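Local coordinates for protein TRAP-T family transporter, DctP (Periplasmic binding) subunit (Sulfitobacter sp. NAS-14.1, PDB 4PF8) that binds beta-D-galacturonate as the periplasmic solute-binding subunit of a TRAP transporter, and probably delivers it to the membrane components for uptake, at residues I135-Y149 with Y224-M238. Sequence-based numbering, arbitrary orientation.
Sequences IVALGYYDAGARSFY and YSLTQHLIIPECLCM. With GTR (beta-D-galactopyranuronic acid), chain D.
Val136 and Met238 exchange two backbone hydrogen bonds, the first pair of an antiparallel ladder that runs on to Tyr141 and Glu234. Leu236 O takes Leu138 N at 2.7 Å and, weakly, Gly139 N, which makes a classic beta bulge. Beyond the ladder, water 3 links Gly144 O to Ile232 N where the strands part. Direct backbone bonding returns with Arg146 N to Leu230 O, 2.8 Å.

Ser147 OG accepts Gln228 N at 2.9 Å. The His229 ring lies between Arg146 O, 3.3 Å above the centre of one face, and Phe148 CZ over the opposite face. Thr227 OG1 shares a hydrogen bond with His229 ND1, and Glu206 takes NE2, which together fix the ring's rotation.

Apolar contacts include Cys235 SG on Ala137 CB (3.6 Å) and Leu236 CB on Tyr141 CE1 (3.8 Å).

Arg146, its chain bent at chi3 (69°), meets the galacturonate carboxylate edge-on, NH2 to O6A at 2.9 Å, while NH1 bonds ring O5. Glu206 also pairs with Arg146 NE. Glu234 OE2 accepts the sugar O2 hydroxyl in a very short bond, 2.5 Å. Two segments passing side by side from one sheet to another, beside the ligand, are characteristic of the interdomain hinge of TRAP solute-binding proteins.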
loop_
_atom_site.group_PDB
_atom_site.type_symbol
_atom_site.label_atom_id
_atom_site.label_comp_id
_atom_site.label_asym_id
_atom_site.label_seq_id
_atom_site.Cartn_x
_atom_site.Cartn_y
_atom_site.Cartn_z
ATOM N N ILE A 135 -11.335 2.571 -12.861
ATOM C CA ILE A 135 -10.215 3.244 -12.223
ATOM C C ILE A 135 -9.097 3.420 -13.248
ATOM O O ILE A 135 -8.695 2.452 -13.898
ATOM C CB ILE A 135 -9.679 2.394 -11.054
ATOM C CG1 ILE A 135 -10.768 2.212 -10.006
ATOM C CG2 ILE A 135 -8.449 3.042 -10.440
ATOM C CD1 ILE A 135 -10.397 1.174 -8.937
ATOM N N VAL A 136 -8.620 4.654 -13.406
ATOM C CA VAL A 136 -7.561 4.954 -14.370
ATOM C C VAL A 136 -6.249 5.152 -13.611
ATOM O O VAL A 136 -6.086 6.097 -12.855
ATOM C CB VAL A 136 -7.908 6.198 -15.208
ATOM C CG1 VAL A 136 -6.751 6.572 -16.128
ATOM C CG2 VAL A 136 -9.170 5.951 -16.032
ATOM N N ALA A 137 -5.303 4.241 -13.825
ATOM C CA ALA A 137 -4.004 4.291 -13.155
ATOM C C ALA A 137 -3.087 5.326 -13.809
ATOM O O ALA A 137 -2.927 5.344 -15.042
ATOM C CB ALA A 137 -3.345 2.911 -13.203
ATOM N N LEU A 138 -2.524 6.222 -13.011
ATOM C CA LEU A 138 -1.635 7.255 -13.541
ATOM C C LEU A 138 -0.174 7.037 -13.168
ATOM O O LEU A 138 0.730 7.615 -13.772
ATOM C CB LEU A 138 -2.061 8.630 -13.050
ATOM C CG LEU A 138 -3.486 9.044 -13.434
ATOM C CD1 LEU A 138 -3.815 10.374 -12.787
ATOM C CD2 LEU A 138 -3.654 9.127 -14.946
ATOM N N GLY A 139 0.065 6.201 -12.173
ATOM C CA GLY A 139 1.415 5.902 -11.765
ATOM C C GLY A 139 1.415 5.058 -10.521
ATOM O O GLY A 139 0.435 5.019 -9.787
ATOM N N TYR A 140 2.512 4.347 -10.309
ATOM C CA TYR A 140 2.674 3.502 -9.128
ATOM C C TYR A 140 3.681 4.092 -8.140
ATOM O O TYR A 140 4.889 4.203 -8.403
ATOM C CB TYR A 140 3.040 2.056 -9.546
ATOM C CG TYR A 140 1.959 1.404 -10.374
ATOM C CD1 TYR A 140 0.713 1.110 -9.810
ATOM C CD2 TYR A 140 2.169 1.086 -11.716
ATOM C CE1 TYR A 140 -0.295 0.550 -10.563
ATOM C CE2 TYR A 140 1.160 0.503 -12.477
ATOM C CZ TYR A 140 -0.074 0.242 -11.885
ATOM O OH TYR A 140 -1.089 -0.332 -12.630
ATOM N N TYR A 141 3.145 4.509 -7.004
ATOM C CA TYR A 141 3.916 5.085 -5.904
ATOM C C TYR A 141 4.551 3.981 -5.063
ATOM O O TYR A 141 4.036 2.869 -4.972
ATOM C CB TYR A 141 3.009 5.942 -5.008
ATOM C CG TYR A 141 2.646 7.354 -5.491
ATOM C CD1 TYR A 141 2.728 7.726 -6.823
ATOM C CD2 TYR A 141 2.200 8.302 -4.585
ATOM C CE1 TYR A 141 2.376 9.031 -7.226
ATOM C CE2 TYR A 141 1.863 9.581 -4.970
ATOM C CZ TYR A 141 1.946 9.944 -6.280
ATOM O OH TYR A 141 1.592 11.225 -6.643
ATOM N N ASP A 142 5.691 4.304 -4.470
ATOM C CA ASP A 142 6.465 3.395 -3.628
ATOM C C ASP A 142 5.913 3.377 -2.210
ATOM O O ASP A 142 5.627 4.421 -1.638
ATOM C CB ASP A 142 7.906 3.921 -3.610
ATOM C CG ASP A 142 8.942 2.911 -3.127
ATOM O OD1 ASP A 142 8.607 1.870 -2.516
ATOM O OD2 ASP A 142 10.150 3.210 -3.371
ATOM N N ALA A 143 5.762 2.187 -1.649
ATOM C CA ALA A 143 5.432 2.043 -0.237
ATOM C C ALA A 143 6.398 1.069 0.434
ATOM O O ALA A 143 6.087 0.470 1.471
ATOM C CB ALA A 143 4.003 1.595 -0.048
ATOM N N GLY A 144 7.580 0.942 -0.150
ATOM C CA GLY A 144 8.608 0.127 0.459
ATOM C C GLY A 144 8.125 -1.270 0.763
ATOM O O GLY A 144 7.341 -1.825 0.028
ATOM N N ALA A 145 8.667 -1.857 1.833
ATOM C CA ALA A 145 8.306 -3.216 2.260
ATOM C C ALA A 145 7.716 -3.153 3.654
ATOM O O ALA A 145 8.095 -2.313 4.452
ATOM C CB ALA A 145 9.537 -4.120 2.274
ATOM N N ARG A 146 6.770 -4.037 3.945
ATOM C CA ARG A 146 6.095 -4.077 5.229
ATOM C C ARG A 146 6.749 -5.086 6.155
ATOM O O ARG A 146 7.087 -6.178 5.718
ATOM C CB ARG A 146 4.626 -4.425 5.031
ATOM C CG ARG A 146 3.904 -3.452 4.113
ATOM C CD ARG A 146 2.489 -3.924 3.760
ATOM N NE ARG A 146 1.541 -3.898 4.866
ATOM C CZ ARG A 146 0.719 -2.883 5.156
ATOM N NH1 ARG A 146 0.735 -1.773 4.440
ATOM N NH2 ARG A 146 -0.139 -2.979 6.151
ATOM N N SER A 147 6.915 -4.699 7.421
ATOM C CA SER A 147 7.539 -5.547 8.438
ATOM C C SER A 147 6.716 -5.504 9.717
ATOM O O SER A 147 5.996 -4.535 9.972
ATOM C CB SER A 147 8.959 -5.076 8.741
ATOM O OG SER A 147 9.795 -5.290 7.615
ATOM N N PHE A 148 6.821 -6.557 10.524
ATOM C CA PHE A 148 6.044 -6.635 11.759
ATOM C C PHE A 148 6.530 -5.703 12.842
ATOM O O PHE A 148 7.734 -5.574 13.061
ATOM C CB PHE A 148 6.065 -8.066 12.317
ATOM C CG PHE A 148 5.233 -9.030 11.524
ATOM C CD1 PHE A 148 3.859 -8.961 11.546
ATOM C CD2 PHE A 148 5.835 -10.008 10.745
ATOM C CE1 PHE A 148 3.084 -9.837 10.798
ATOM C CE2 PHE A 148 5.078 -10.883 10.006
ATOM C CZ PHE A 148 3.700 -10.804 10.028
ATOM N N TYR A 149 5.585 -5.107 13.571
ATOM C CA TYR A 149 5.890 -4.451 14.822
ATOM C C TYR A 149 4.907 -4.897 15.872
ATOM O O TYR A 149 3.752 -5.177 15.573
ATOM C CB TYR A 149 5.897 -2.927 14.683
ATOM C CG TYR A 149 4.748 -2.296 13.943
ATOM C CD1 TYR A 149 3.608 -1.864 14.621
ATOM C CD2 TYR A 149 4.815 -2.081 12.574
ATOM C CE1 TYR A 149 2.592 -1.228 13.960
ATOM C CE2 TYR A 149 3.804 -1.461 11.908
ATOM C CZ TYR A 149 2.700 -1.035 12.584
ATOM O OH TYR A 149 1.695 -0.363 11.900
ATOM N N TYR A 224 10.355 -3.832 16.322
ATOM C CA TYR A 224 10.164 -3.786 14.860
ATOM C C TYR A 224 11.105 -4.827 14.274
ATOM O O TYR A 224 12.326 -4.767 14.493
ATOM C CB TYR A 224 10.527 -2.385 14.332
ATOM C CG TYR A 224 10.091 -2.027 12.909
ATOM C CD1 TYR A 224 8.951 -2.560 12.354
ATOM C CD2 TYR A 224 10.809 -1.098 12.154
ATOM C CE1 TYR A 224 8.524 -2.195 11.082
ATOM C CE2 TYR A 224 10.395 -0.740 10.893
ATOM C CZ TYR A 224 9.242 -1.305 10.364
ATOM O OH TYR A 224 8.807 -0.956 9.082
ATOM N N SER A 225 10.528 -5.793 13.572
ATOM C CA SER A 225 11.257 -6.952 13.092
ATOM C C SER A 225 11.155 -6.931 11.561
ATOM O O SER A 225 10.064 -7.035 11.007
ATOM C CB SER A 225 10.671 -8.222 13.666
ATOM O OG SER A 225 10.675 -8.161 15.097
ATOM N N LEU A 226 12.297 -6.793 10.905
ATOM C CA LEU A 226 12.338 -6.477 9.480
ATOM C C LEU A 226 12.160 -7.696 8.566
ATOM O O LEU A 226 13.057 -8.068 7.790
ATOM C CB LEU A 226 13.605 -5.675 9.143
ATOM C CG LEU A 226 13.749 -4.342 9.891
ATOM C CD1 LEU A 226 15.120 -3.719 9.609
ATOM C CD2 LEU A 226 12.631 -3.361 9.566
ATOM N N THR A 227 10.972 -8.286 8.653
ATOM C CA THR A 227 10.587 -9.412 7.828
ATOM C C THR A 227 10.423 -9.044 6.368
ATOM O O THR A 227 10.621 -9.872 5.498
ATOM C CB THR A 227 9.292 -10.007 8.352
ATOM O OG1 THR A 227 8.367 -8.941 8.597
ATOM C CG2 THR A 227 9.538 -10.749 9.669
ATOM N N GLN A 228 10.030 -7.802 6.097
ATOM C CA GLN A 228 9.900 -7.327 4.728
ATOM C C GLN A 228 9.091 -8.296 3.875
ATOM O O GLN A 228 9.453 -8.616 2.745
ATOM C CB GLN A 228 11.276 -7.043 4.158
ATOM C CG GLN A 228 11.990 -5.985 4.998
ATOM C CD GLN A 228 13.461 -5.796 4.641
ATOM O OE1 GLN A 228 14.186 -6.759 4.388
ATOM N NE2 GLN A 228 13.905 -4.551 4.647
ATOM N N HIS A 229 7.958 -8.733 4.428
ATOM C CA HIS A 229 7.232 -9.878 3.899
ATOM C C HIS A 229 6.251 -9.489 2.793
ATOM O O HIS A 229 5.744 -10.362 2.095
ATOM C CB HIS A 229 6.484 -10.560 5.038
ATOM C CG HIS A 229 5.676 -9.610 5.854
ATOM N ND1 HIS A 229 6.108 -9.114 7.061
ATOM C CD2 HIS A 229 4.479 -9.025 5.614
ATOM C CE1 HIS A 229 5.206 -8.276 7.541
ATOM N NE2 HIS A 229 4.218 -8.185 6.665
ATOM N N LEU A 230 5.994 -8.188 2.631
ATOM C CA LEU A 230 5.083 -7.731 1.586
ATOM C C LEU A 230 5.690 -6.466 0.993
ATOM O O LEU A 230 6.277 -5.650 1.714
ATOM C CB LEU A 230 3.691 -7.380 2.123
ATOM C CG LEU A 230 2.772 -8.550 2.490
ATOM C CD1 LEU A 230 1.673 -8.033 3.404
ATOM C CD2 LEU A 230 2.229 -9.147 1.219
ATOM N N ILE A 231 5.541 -6.331 -0.314
ATOM C CA ILE A 231 5.911 -5.110 -1.033
ATOM C C ILE A 231 4.680 -4.799 -1.869
ATOM O O ILE A 231 4.396 -5.500 -2.850
ATOM C CB ILE A 231 7.122 -5.313 -1.930
ATOM C CG1 ILE A 231 8.389 -5.540 -1.078
ATOM C CG2 ILE A 231 7.303 -4.152 -2.891
ATOM C CD1 ILE A 231 9.578 -6.085 -1.875
ATOM N N ILE A 232 3.947 -3.775 -1.459
ATOM C CA ILE A 232 2.631 -3.510 -2.027
ATOM C C ILE A 232 2.646 -2.146 -2.700
ATOM O O ILE A 232 2.732 -1.133 -2.032
ATOM C CB ILE A 232 1.507 -3.609 -0.976
ATOM C CG1 ILE A 232 1.534 -5.004 -0.330
ATOM C CG2 ILE A 232 0.157 -3.378 -1.613
ATOM C CD1 ILE A 232 0.437 -5.256 0.575
ATOM N N PRO A 233 2.605 -2.138 -4.035
ATOM C CA PRO A 233 2.600 -0.847 -4.734
ATOM C C PRO A 233 1.343 -0.070 -4.454
ATOM O O PRO A 233 0.342 -0.664 -4.061
ATOM C CB PRO A 233 2.617 -1.237 -6.214
ATOM C CG PRO A 233 2.968 -2.692 -6.242
ATOM C CD PRO A 233 2.488 -3.262 -4.968
ATOM N N GLU A 234 1.402 1.246 -4.650
ATOM C CA GLU A 234 0.231 2.088 -4.517
ATOM C C GLU A 234 -0.012 2.732 -5.852
ATOM O O GLU A 234 0.910 2.865 -6.664
ATOM C CB GLU A 234 0.445 3.119 -3.422
ATOM C CG GLU A 234 0.955 2.416 -2.197
ATOM C CD GLU A 234 0.746 3.154 -0.920
ATOM O OE1 GLU A 234 0.774 4.403 -0.925
ATOM O OE2 GLU A 234 0.560 2.460 0.115
ATOM N N CYS A 235 -1.248 3.101 -6.106
ATOM C CA CYS A 235 -1.611 3.616 -7.395
ATOM C C CYS A 235 -2.220 4.996 -7.250
ATOM O O CYS A 235 -3.207 5.165 -6.519
ATOM C CB CYS A 235 -2.575 2.650 -8.043
ATOM S SG CYS A 235 -3.082 3.129 -9.669
ATOM N N LEU A 236 -1.584 5.965 -7.893
ATOM C CA LEU A 236 -2.179 7.278 -8.103
ATOM C C LEU A 236 -3.171 7.064 -9.226
ATOM O O LEU A 236 -2.798 6.649 -10.329
ATOM C CB LEU A 236 -1.134 8.321 -8.536
ATOM C CG LEU A 236 -1.761 9.645 -8.991
ATOM C CD1 LEU A 236 -2.434 10.409 -7.861
ATOM C CD2 LEU A 236 -0.683 10.511 -9.665
ATOM N N CYS A 237 -4.441 7.292 -8.942
ATOM C CA CYS A 237 -5.434 7.030 -9.955
ATOM C C CYS A 237 -6.576 7.991 -9.928
ATOM O O CYS A 237 -6.783 8.731 -8.984
ATOM C CB CYS A 237 -5.991 5.649 -9.783
ATOM S SG CYS A 237 -6.687 5.399 -8.178
HETATM N N MSE A 238 -7.332 7.929 -11.004
HETATM C CA MSE A 238 -8.458 8.807 -11.194
HETATM C C MSE A 238 -9.678 7.967 -11.398
HETATM O O MSE A 238 -9.621 6.870 -11.945
HETATM C CB MSE A 238 -8.211 9.651 -12.438
HETATM C CG MSE A 238 -9.283 10.634 -12.748
HETATM SE SE MSE A 238 -8.490 12.164 -13.667
HETATM C CE MSE A 238 -7.350 12.554 -12.289
HETATM C C1 GTR D . 0.291 1.887 4.293
HETATM C C2 GTR D . -0.341 2.280 2.999
HETATM C C3 GTR D . -1.737 2.790 3.310
HETATM C C4 GTR D . -2.576 1.718 3.991
HETATM C C5 GTR D . -1.807 1.313 5.244
HETATM C C6 GTR D . -2.516 0.168 5.958
HETATM O O1 GTR D . 1.619 1.324 4.058
HETATM O O2 GTR D . 0.456 3.352 2.426
HETATM O O3 GTR D . -2.363 3.071 2.040
HETATM O O4 GTR D . -2.684 0.601 3.092
HETATM O O5 GTR D . -0.462 0.899 4.927
HETATM O O6A GTR D . -1.764 -0.646 6.557
HETATM O O6B GTR D . -3.766 0.180 6.028
HETATM O O HOH W 1 3.512 5.092 0.220
HETATM O O HOH W 2 5.695 -0.650 -2.128
HETATM O O HOH W 3 4.520 -2.197 0.927
HETATM O O HOH W 4 9.925 -2.887 6.451
HETATM O O HOH W 5 8.119 -7.182 15.649
#